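Nucleoporin NUP82 (Saccharomyces cerevisiae, PDB 3PBP) serves as a structural component of the nuclear pore complex, its N-terminal beta-propeller domain docking the nucleoporin NUP116. Local coordinates at residues Asp204-Leu216 and Asp271-Phe285. The protein carries 1 engineered substitution. Residues are numbered along the deposited sequence; the frame is centred on the assembly and turned at random.
Sequences DIFAFYPFLPSVL and DIQKEYRLAKVQGPF
Val281 lays CG1 over one face of the Phe208 ring, 3.5 Å from the ring centroid in a CH-pi contact, while Ala279 O lies at the ring's edge, in its plane. Pro284 covers a face of Phe206 off-centre, its CB 3.8 Å from Phe206 CZ. The Phe285 ring reaches Ala207 CB through CE1 and has Ile205 O at its edge. The remaining flat group is the guanidinium of Arg277: Ser214 N sits over the centre of one face, and Leu212 O in its plane accepts a hydrogen bond from Arg277 NH1 (3.2 Å, 168° at the hydrogen) on a carbonyl lone pair. Bends at chi2 (-142°) and chi3 (-85°) fold the arginine back onto this backbone. A leucine in place of Arg277 would probably leave Leu212 O without that donor and the Pro213-Ser214 peptide without its flat cover. Ile272 CD1 packs against both Leu212 CB and Leu216 CB, 3.6 Å from the latter.

Backbone bonds fix both ends. Ala207 and Gln282 form a single antiparallel hydrogen-bonded bridge, Gln282 N donating to Ala207 O (2.8 Å) and Ala207 N to Gln282 O, and Phe285 N binds Ile205 O; beyond, Ile272 N donates to Ser214 O. The loop before strand 286-288 thus runs antiparallel along the outer strand 204-208 of a propeller blade. Asp204 OD2 forms a salt bridge with Lys98 NZ, and Pro284 O accepts a hydrogen bond from Arg101 NE, both of the NUP116 chain. Apart from the Arg277 bond, the hydrogen bonds across the contact join main chain to main chain, consistent with pairing that depends little on side-chain identity.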
ATOM      1  N   ASP A 204      -0.664 -10.590   1.884  1.00 62.03           N
ATOM      2  CA  ASP A 204       0.628 -10.369   1.262  1.00 61.19           C
ATOM      3  C   ASP A 204       0.974  -8.885   1.266  1.00 58.61           C
ATOM      4  O   ASP A 204       0.123  -8.045   1.540  1.00 58.83           O
ATOM      5  CB  ASP A 204       0.619 -10.913  -0.164  1.00 63.94           C
ATOM      6  CG  ASP A 204       0.900 -12.408  -0.214  1.00 68.05           C
ATOM      7  OD1 ASP A 204       2.040 -12.814   0.146  1.00 69.08           O
ATOM      8  OD2 ASP A 204      -0.020 -13.172  -0.608  1.00 68.48           O
ATOM      9  N   ILE A 205       2.229  -8.568   0.979  1.00 54.83           N
ATOM     10  CA  ILE A 205       2.656  -7.185   0.957  1.00 51.40           C
ATOM     11  C   ILE A 205       3.148  -6.778  -0.433  1.00 50.86           C
ATOM     12  O   ILE A 205       3.925  -7.479  -1.065  1.00 49.64           O
ATOM     13  CB  ILE A 205       3.775  -6.940   2.001  1.00 48.79           C
ATOM     14  CG1 ILE A 205       3.224  -7.210   3.398  1.00 46.56           C
ATOM     15  CG2 ILE A 205       4.313  -5.526   1.867  1.00 46.78           C
ATOM     16  CD1 ILE A 205       4.239  -7.140   4.487  1.00 46.56           C
ATOM     17  N   PHE A 206       2.660  -5.648  -0.918  1.00 50.41           N
ATOM     18  CA  PHE A 206       3.098  -5.144  -2.203  1.00 49.66           C
ATOM     19  C   PHE A 206       3.630  -3.758  -1.913  1.00 50.35           C
ATOM     20  O   PHE A 206       3.497  -3.256  -0.785  1.00 49.69           O
ATOM     21  CB  PHE A 206       1.938  -5.087  -3.202  1.00 48.40           C
ATOM     22  CG  PHE A 206       1.433  -6.444  -3.620  1.00 46.07           C
ATOM     23  CD1 PHE A 206       0.680  -7.231  -2.742  1.00 45.56           C
ATOM     24  CD2 PHE A 206       1.759  -6.962  -4.862  1.00 44.78           C
ATOM     25  CE1 PHE A 206       0.266  -8.517  -3.101  1.00 43.38           C
ATOM     26  CE2 PHE A 206       1.348  -8.248  -5.229  1.00 44.18           C
ATOM     27  CZ  PHE A 206       0.603  -9.025  -4.343  1.00 42.97           C
ATOM     28  N   ALA A 207       4.246  -3.132  -2.908  1.00 49.95           N
ATOM     29  CA  ALA A 207       4.777  -1.808  -2.670  1.00 49.65           C
ATOM     30  C   ALA A 207       4.942  -0.980  -3.918  1.00 49.39           C
ATOM     31  O   ALA A 207       5.261  -1.492  -4.983  1.00 51.38           O
ATOM     32  CB  ALA A 207       6.104  -1.911  -1.943  1.00 49.40           C
ATOM     33  N   PHE A 208       4.694   0.314  -3.763  1.00 48.48           N
ATOM     34  CA  PHE A 208       4.845   1.291  -4.827  1.00 46.68           C
ATOM     35  C   PHE A 208       6.132   2.062  -4.500  1.00 46.67           C
ATOM     36  O   PHE A 208       6.226   2.738  -3.475  1.00 45.97           O
ATOM     37  CB  PHE A 208       3.660   2.249  -4.824  1.00 45.46           C
ATOM     38  CG  PHE A 208       2.405   1.658  -5.348  1.00 43.31           C
ATOM     39  CD1 PHE A 208       2.185   1.569  -6.723  1.00 44.31           C
ATOM     40  CD2 PHE A 208       1.424   1.206  -4.476  1.00 42.99           C
ATOM     41  CE1 PHE A 208       0.995   1.036  -7.220  1.00 44.44           C
ATOM     42  CE2 PHE A 208       0.231   0.671  -4.953  1.00 41.68           C
ATOM     43  CZ  PHE A 208       0.013   0.587  -6.334  1.00 43.71           C
ATOM     44  N   TYR A 209       7.132   1.932  -5.360  1.00 47.61           N
ATOM     45  CA  TYR A 209       8.398   2.619  -5.157  1.00 48.29           C
ATOM     46  C   TYR A 209       8.861   3.109  -6.521  1.00 48.98           C
ATOM     47  O   TYR A 209       9.218   2.305  -7.382  1.00 50.96           O
ATOM     48  CB  TYR A 209       9.436   1.662  -4.556  1.00 47.27           C
ATOM     49  CG  TYR A 209      10.747   2.339  -4.206  1.00 48.11           C
ATOM     50  CD1 TYR A 209      10.756   3.561  -3.536  1.00 48.72           C
ATOM     51  CD2 TYR A 209      11.981   1.764  -4.544  1.00 47.60           C
ATOM     52  CE1 TYR A 209      11.955   4.201  -3.212  1.00 47.86           C
ATOM     53  CE2 TYR A 209      13.185   2.395  -4.222  1.00 46.31           C
ATOM     54  CZ  TYR A 209      13.166   3.615  -3.555  1.00 47.34           C
ATOM     55  OH  TYR A 209      14.346   4.255  -3.219  1.00 47.25           O
ATOM     56  N   PRO A 210       8.874   4.439  -6.739  1.00 48.38           N
ATOM     57  CA  PRO A 210       8.502   5.508  -5.806  1.00 47.90           C
ATOM     58  C   PRO A 210       7.006   5.856  -5.819  1.00 48.16           C
ATOM     59  O   PRO A 210       6.324   5.642  -6.812  1.00 48.69           O
ATOM     60  CB  PRO A 210       9.324   6.664  -6.325  1.00 47.21           C
ATOM     61  CG  PRO A 210       9.065   6.519  -7.831  1.00 45.98           C
ATOM     62  CD  PRO A 210       9.234   5.014  -8.056  1.00 47.02           C
ATOM     63  N   PHE A 211       6.501   6.399  -4.715  1.00 48.20           N
ATOM     64  CA  PHE A 211       5.100   6.826  -4.649  1.00 48.73           C
ATOM     65  C   PHE A 211       5.221   8.300  -4.276  1.00 49.80           C
ATOM     66  O   PHE A 211       5.134   8.672  -3.107  1.00 50.87           O
ATOM     67  CB  PHE A 211       4.341   6.082  -3.560  1.00 45.15           C
ATOM     68  CG  PHE A 211       2.857   6.250  -3.647  1.00 42.29           C
ATOM     69  CD1 PHE A 211       2.101   5.420  -4.466  1.00 41.38           C
ATOM     70  CD2 PHE A 211       2.211   7.218  -2.897  1.00 40.18           C
ATOM     71  CE1 PHE A 211       0.726   5.553  -4.528  1.00 39.75           C
ATOM     72  CE2 PHE A 211       0.839   7.358  -2.955  1.00 38.16           C
ATOM     73  CZ  PHE A 211       0.095   6.524  -3.770  1.00 39.41           C
ATOM     74  N   LEU A 212       5.411   9.135  -5.285  1.00 50.20           N
ATOM     75  CA  LEU A 212       5.647  10.554  -5.069  1.00 49.98           C
ATOM     76  C   LEU A 212       4.495  11.523  -5.255  1.00 49.53           C
ATOM     77  O   LEU A 212       3.608  11.313  -6.070  1.00 49.09           O
ATOM     78  CB  LEU A 212       6.804  10.982  -5.973  1.00 50.54           C
ATOM     79  CG  LEU A 212       7.964   9.975  -6.010  1.00 49.83           C
ATOM     80  CD1 LEU A 212       8.773  10.149  -7.277  1.00 49.84           C
ATOM     81  CD2 LEU A 212       8.826  10.150  -4.787  1.00 50.05           C
ATOM     82  N   PRO A 213       4.499  12.615  -4.477  1.00 51.17           N
ATOM     83  CA  PRO A 213       3.460  13.649  -4.557  1.00 51.35           C
ATOM     84  C   PRO A 213       3.901  14.571  -5.709  1.00 52.11           C
ATOM     85  O   PRO A 213       4.883  14.266  -6.378  1.00 54.04           O
ATOM     86  CB  PRO A 213       3.540  14.308  -3.180  1.00 49.00           C
ATOM     87  CG  PRO A 213       4.987  14.274  -2.898  1.00 49.71           C
ATOM     88  CD  PRO A 213       5.408  12.877  -3.344  1.00 50.38           C
ATOM     89  N   SER A 214       3.207  15.677  -5.956  1.00 52.56           N
ATOM     90  CA  SER A 214       3.600  16.566  -7.057  1.00 52.04           C
ATOM     91  C   SER A 214       4.768  17.470  -6.661  1.00 52.05           C
ATOM     92  O   SER A 214       5.506  17.969  -7.523  1.00 53.50           O
ATOM     93  CB  SER A 214       2.423  17.431  -7.480  1.00 52.22           C
ATOM     94  OG  SER A 214       2.161  18.393  -6.472  1.00 54.11           O
ATOM     95  N   VAL A 215       4.924  17.692  -5.356  1.00 49.81           N
ATOM     96  CA  VAL A 215       6.013  18.519  -4.838  1.00 47.11           C
ATOM     97  C   VAL A 215       6.519  17.806  -3.593  1.00 47.82           C
ATOM     98  O   VAL A 215       5.903  17.864  -2.529  1.00 49.12           O
ATOM     99  CB  VAL A 215       5.531  19.939  -4.473  1.00 44.49           C
ATOM    100  CG1 VAL A 215       6.673  20.754  -3.938  1.00 41.44           C
ATOM    101  CG2 VAL A 215       4.936  20.603  -5.686  1.00 39.53           C
ATOM    102  N   LEU A 216       7.652  17.134  -3.749  1.00 47.81           N
ATOM    103  CA  LEU A 216       8.260  16.347  -2.693  1.00 47.32           C
ATOM    104  C   LEU A 216       9.046  17.100  -1.627  1.00 49.12           C
ATOM    105  O   LEU A 216       9.932  17.906  -1.941  1.00 48.50           O
ATOM    106  CB  LEU A 216       9.163  15.307  -3.337  1.00 45.46           C
ATOM    107  CG  LEU A 216       9.823  14.248  -2.463  1.00 45.25           C
ATOM    108  CD1 LEU A 216       8.791  13.253  -1.980  1.00 43.69           C
ATOM    109  CD2 LEU A 216      10.908  13.547  -3.290  1.00 45.80           C
ATOM    110  N   ASP A 271      10.103  19.721  -7.243  1.00 61.81           N
ATOM    111  CA  ASP A 271       8.916  19.417  -8.043  1.00 64.16           C
ATOM    112  C   ASP A 271       9.072  18.095  -8.757  1.00 64.70           C
ATOM    113  O   ASP A 271      10.171  17.743  -9.190  1.00 64.44           O
ATOM    114  CB  ASP A 271       8.663  20.500  -9.083  1.00 66.63           C
ATOM    115  CG  ASP A 271       8.285  21.820  -8.459  1.00 70.68           C
ATOM    116  OD1 ASP A 271       7.351  21.817  -7.634  1.00 73.18           O
ATOM    117  OD2 ASP A 271       8.912  22.856  -8.791  1.00 72.71           O
ATOM    118  N   ILE A 272       7.970  17.367  -8.894  1.00 65.54           N
ATOM    119  CA  ILE A 272       8.006  16.081  -9.565  1.00 66.21           C
ATOM    120  C   ILE A 272       6.956  15.990 -10.655  1.00 67.74           C
ATOM    121  O   ILE A 272       5.760  16.023 -10.380  1.00 68.24           O
ATOM    122  CB  ILE A 272       7.842  14.957  -8.545  1.00 65.26           C
ATOM    123  CG1 ILE A 272       9.058  14.986  -7.602  1.00 64.35           C
ATOM    124  CG2 ILE A 272       7.670  13.622  -9.256  1.00 64.01           C
ATOM    125  CD1 ILE A 272       9.134  13.863  -6.624  1.00 65.80           C
ATOM    126  N   GLN A 273       7.430  15.876 -11.893  1.00 70.64           N
ATOM    127  CA  GLN A 273       6.581  15.813 -13.088  1.00 73.76           C
ATOM    128  C   GLN A 273       5.671  14.595 -13.136  1.00 74.46           C
ATOM    129  O   GLN A 273       6.081  13.492 -12.784  1.00 75.37           O
ATOM    130  CB  GLN A 273       7.469  15.844 -14.329  1.00 76.36           C
ATOM    131  CG  GLN A 273       8.719  16.694 -14.137  1.00 81.20           C
ATOM    132  CD  GLN A 273       9.574  16.795 -15.391  1.00 85.12           C
ATOM    133  OE1 GLN A 273      10.037  15.787 -15.940  1.00 86.84           O
ATOM    134  NE2 GLN A 273       9.794  18.022 -15.850  1.00 87.37           N
ATOM    135  N   LYS A 274       4.439  14.798 -13.593  1.00 75.68           N
ATOM    136  CA  LYS A 274       3.449  13.718 -13.670  1.00 76.86           C
ATOM    137  C   LYS A 274       3.965  12.417 -14.269  1.00 75.93           C
ATOM    138  O   LYS A 274       3.472  11.336 -13.942  1.00 76.04           O
ATOM    139  CB  LYS A 274       2.205  14.188 -14.450  1.00 78.83           C
ATOM    140  CG  LYS A 274       2.485  15.259 -15.513  1.00 81.71           C
ATOM    141  CD  LYS A 274       1.228  15.608 -16.312  1.00 83.08           C
ATOM    142  CE  LYS A 274       1.421  16.920 -17.081  1.00 83.92           C
ATOM    143  NZ  LYS A 274       0.194  17.329 -17.821  1.00 83.37           N
ATOM    144  N   GLU A 275       4.960  12.516 -15.142  1.00 75.53           N
ATOM    145  CA  GLU A 275       5.513  11.329 -15.790  1.00 76.25           C
ATOM    146  C   GLU A 275       6.154  10.358 -14.807  1.00 75.06           C
ATOM    147  O   GLU A 275       5.961   9.147 -14.918  1.00 74.66           O
ATOM    148  CB  GLU A 275       6.540  11.729 -16.855  1.00 77.85           C
ATOM    149  CG  GLU A 275       5.977  12.611 -17.974  1.00 82.60           C
ATOM    150  CD  GLU A 275       5.980  14.106 -17.632  1.00 85.30           C
ATOM    151  OE1 GLU A 275       7.083  14.678 -17.489  1.00 85.98           O
ATOM    152  OE2 GLU A 275       4.885  14.708 -17.510  1.00 86.89           O
ATOM    153  N   TYR A 276       6.902  10.893 -13.840  1.00 73.67           N
ATOM    154  CA  TYR A 276       7.591  10.074 -12.839  1.00 70.96           C
ATOM    155  C   TYR A 276       6.704   9.587 -11.704  1.00 68.07           C
ATOM    156  O   TYR A 276       7.166   8.869 -10.828  1.00 67.01           O
ATOM    157  CB  TYR A 276       8.756  10.847 -12.223  1.00 72.86           C
ATOM    158  CG  TYR A 276       9.732  11.395 -13.229  1.00 76.25           C
ATOM    159  CD1 TYR A 276       9.521  12.632 -13.831  1.00 77.18           C
ATOM    160  CD2 TYR A 276      10.869  10.673 -13.586  1.00 77.60           C
ATOM    161  CE1 TYR A 276      10.423  13.136 -14.762  1.00 78.95           C
ATOM    162  CE2 TYR A 276      11.776  11.169 -14.515  1.00 78.94           C
ATOM    163  CZ  TYR A 276      11.550  12.398 -15.099  1.00 78.92           C
ATOM    164  OH  TYR A 276      12.447  12.880 -16.024  1.00 79.53           O
ATOM    165  N   ARG A 277       5.435   9.968 -11.717  1.00 65.89           N
ATOM    166  CA  ARG A 277       4.539   9.564 -10.647  1.00 64.42           C
ATOM    167  C   ARG A 277       3.694   8.334 -10.939  1.00 64.85           C
ATOM    168  O   ARG A 277       3.046   7.794 -10.030  1.00 65.09           O
ATOM    169  CB  ARG A 277       3.646  10.738 -10.261  1.00 62.66           C
ATOM    170  CG  ARG A 277       4.441  11.959  -9.863  1.00 60.53           C
ATOM    171  CD  ARG A 277       3.783  12.660  -8.721  1.00 58.90           C
ATOM    172  NE  ARG A 277       2.754  13.589  -9.161  1.00 58.81           N
ATOM    173  CZ  ARG A 277       1.608  13.767  -8.520  1.00 58.42           C
ATOM    174  NH1 ARG A 277       1.343  13.065  -7.424  1.00 57.50           N
ATOM    175  NH2 ARG A 277       0.744  14.672  -8.949  1.00 59.45           N
ATOM    176  N   LEU A 278       3.691   7.891 -12.196  1.00 64.04           N
ATOM    177  CA  LEU A 278       2.930   6.702 -12.574  1.00 63.41           C
ATOM    178  C   LEU A 278       3.829   5.492 -12.384  1.00 62.42           C
ATOM    179  O   LEU A 278       4.712   5.234 -13.193  1.00 63.86           O
ATOM    180  CB  LEU A 278       2.480   6.799 -14.032  1.00 64.67           C
ATOM    181  CG  LEU A 278       1.446   7.891 -14.319  1.00 66.23           C
ATOM    182  CD1 LEU A 278       1.277   8.068 -15.820  1.00 66.10           C
ATOM    183  CD2 LEU A 278       0.122   7.522 -13.656  1.00 66.09           C
ATOM    184  N   ALA A 279       3.616   4.752 -11.306  1.00 60.28           N
ATOM    185  CA  ALA A 279       4.450   3.599 -11.042  1.00 59.23           C
ATOM    186  C   ALA A 279       3.621   2.351 -10.806  1.00 59.11           C
ATOM    187  O   ALA A 279       2.557   2.408 -10.189  1.00 59.39           O
ATOM    188  CB  ALA A 279       5.320   3.873  -9.846  1.00 58.22           C
ATOM    189  N   LYS A 280       4.109   1.220 -11.297  1.00 57.95           N
ATOM    190  CA  LYS A 280       3.399  -0.029 -11.114  1.00 56.82           C
ATOM    191  C   LYS A 280       3.873  -0.761  -9.870  1.00 55.61           C
ATOM    192  O   LYS A 280       5.069  -0.771  -9.547  1.00 55.52           O
ATOM    193  CB  LYS A 280       3.554  -0.915 -12.353  1.00 58.58           C
ATOM    194  CG  LYS A 280       2.728  -0.439 -13.522  1.00 60.79           C
ATOM    195  CD  LYS A 280       2.717  -1.434 -14.658  1.00 64.69           C
ATOM    196  CE  LYS A 280       1.798  -0.956 -15.784  1.00 67.60           C
ATOM    197  NZ  LYS A 280       1.720  -1.903 -16.945  1.00 68.63           N
ATOM    198  N   VAL A 281       2.919  -1.373  -9.177  1.00 53.81           N
ATOM    199  CA  VAL A 281       3.193  -2.117  -7.958  1.00 52.82           C
ATOM    200  C   VAL A 281       4.235  -3.204  -8.094  1.00 51.55           C
ATOM    201  O   VAL A 281       4.334  -3.880  -9.116  1.00 50.48           O
ATOM    202  CB  VAL A 281       1.944  -2.808  -7.412  1.00 53.11           C
ATOM    203  CG1 VAL A 281       1.721  -2.383  -5.963  1.00 52.85           C
ATOM    204  CG2 VAL A 281       0.750  -2.494  -8.283  1.00 54.70           C
ATOM    205  N   GLN A 282       5.008  -3.354  -7.029  1.00 50.50           N
ATOM    206  CA  GLN A 282       6.033  -4.377  -6.938  1.00 50.25           C
ATOM    207  C   GLN A 282       5.473  -5.393  -5.931  1.00 50.10           C
ATOM    208  O   GLN A 282       4.642  -5.031  -5.083  1.00 49.72           O
ATOM    209  CB  GLN A 282       7.339  -3.782  -6.413  1.00 49.73           C
ATOM    210  CG  GLN A 282       7.928  -2.724  -7.289  1.00 49.96           C
ATOM    211  CD  GLN A 282       9.354  -2.387  -6.901  1.00 51.54           C
ATOM    212  OE1 GLN A 282      10.158  -3.278  -6.612  1.00 53.10           O
ATOM    213  NE2 GLN A 282       9.687  -1.099  -6.912  1.00 52.12           N
ATOM    214  N   GLY A 283       5.906  -6.648  -6.031  1.00 48.78           N
ATOM    215  CA  GLY A 283       5.411  -7.665  -5.120  1.00 49.31           C
ATOM    216  C   GLY A 283       4.852  -8.912  -5.788  1.00 50.22           C
ATOM    217  O   GLY A 283       4.765  -8.984  -7.018  1.00 51.55           O
ATOM    218  N   PRO A 284       4.410  -9.899  -4.996  1.00 50.02           N
ATOM    219  CA  PRO A 284       4.423  -9.846  -3.533  1.00 50.05           C
ATOM    220  C   PRO A 284       5.807  -9.949  -2.926  1.00 50.57           C
ATOM    221  O   PRO A 284       6.722 -10.525  -3.508  1.00 51.46           O
ATOM    222  CB  PRO A 284       3.552 -11.039  -3.112  1.00 49.29           C
ATOM    223  CG  PRO A 284       3.225 -11.782  -4.407  1.00 50.82           C
ATOM    224  CD  PRO A 284       4.183 -11.276  -5.450  1.00 49.01           C
ATOM    225  N   PHE A 285       5.947  -9.372  -1.742  1.00 50.70           N
ATOM    226  CA  PHE A 285       7.190  -9.432  -1.030  1.00 50.61           C
ATOM    227  C   PHE A 285       7.282 -10.829  -0.451  1.00 52.12           C
ATOM    228  O   PHE A 285       6.276 -11.472  -0.152  1.00 52.41           O
ATOM    229  CB  PHE A 285       7.212  -8.437   0.126  1.00 50.63           C
ATOM    230  CG  PHE A 285       7.776  -7.103  -0.226  1.00 49.20           C
ATOM    231  CD1 PHE A 285       7.121  -6.271  -1.121  1.00 50.21           C
ATOM    232  CD2 PHE A 285       8.960  -6.675   0.343  1.00 48.34           C
ATOM    233  CE1 PHE A 285       7.641  -5.031  -1.442  1.00 50.67           C
ATOM    234  CE2 PHE A 285       9.493  -5.436   0.026  1.00 49.91           C
ATOM    235  CZ  PHE A 285       8.835  -4.610  -0.868  1.00 49.21           C
TER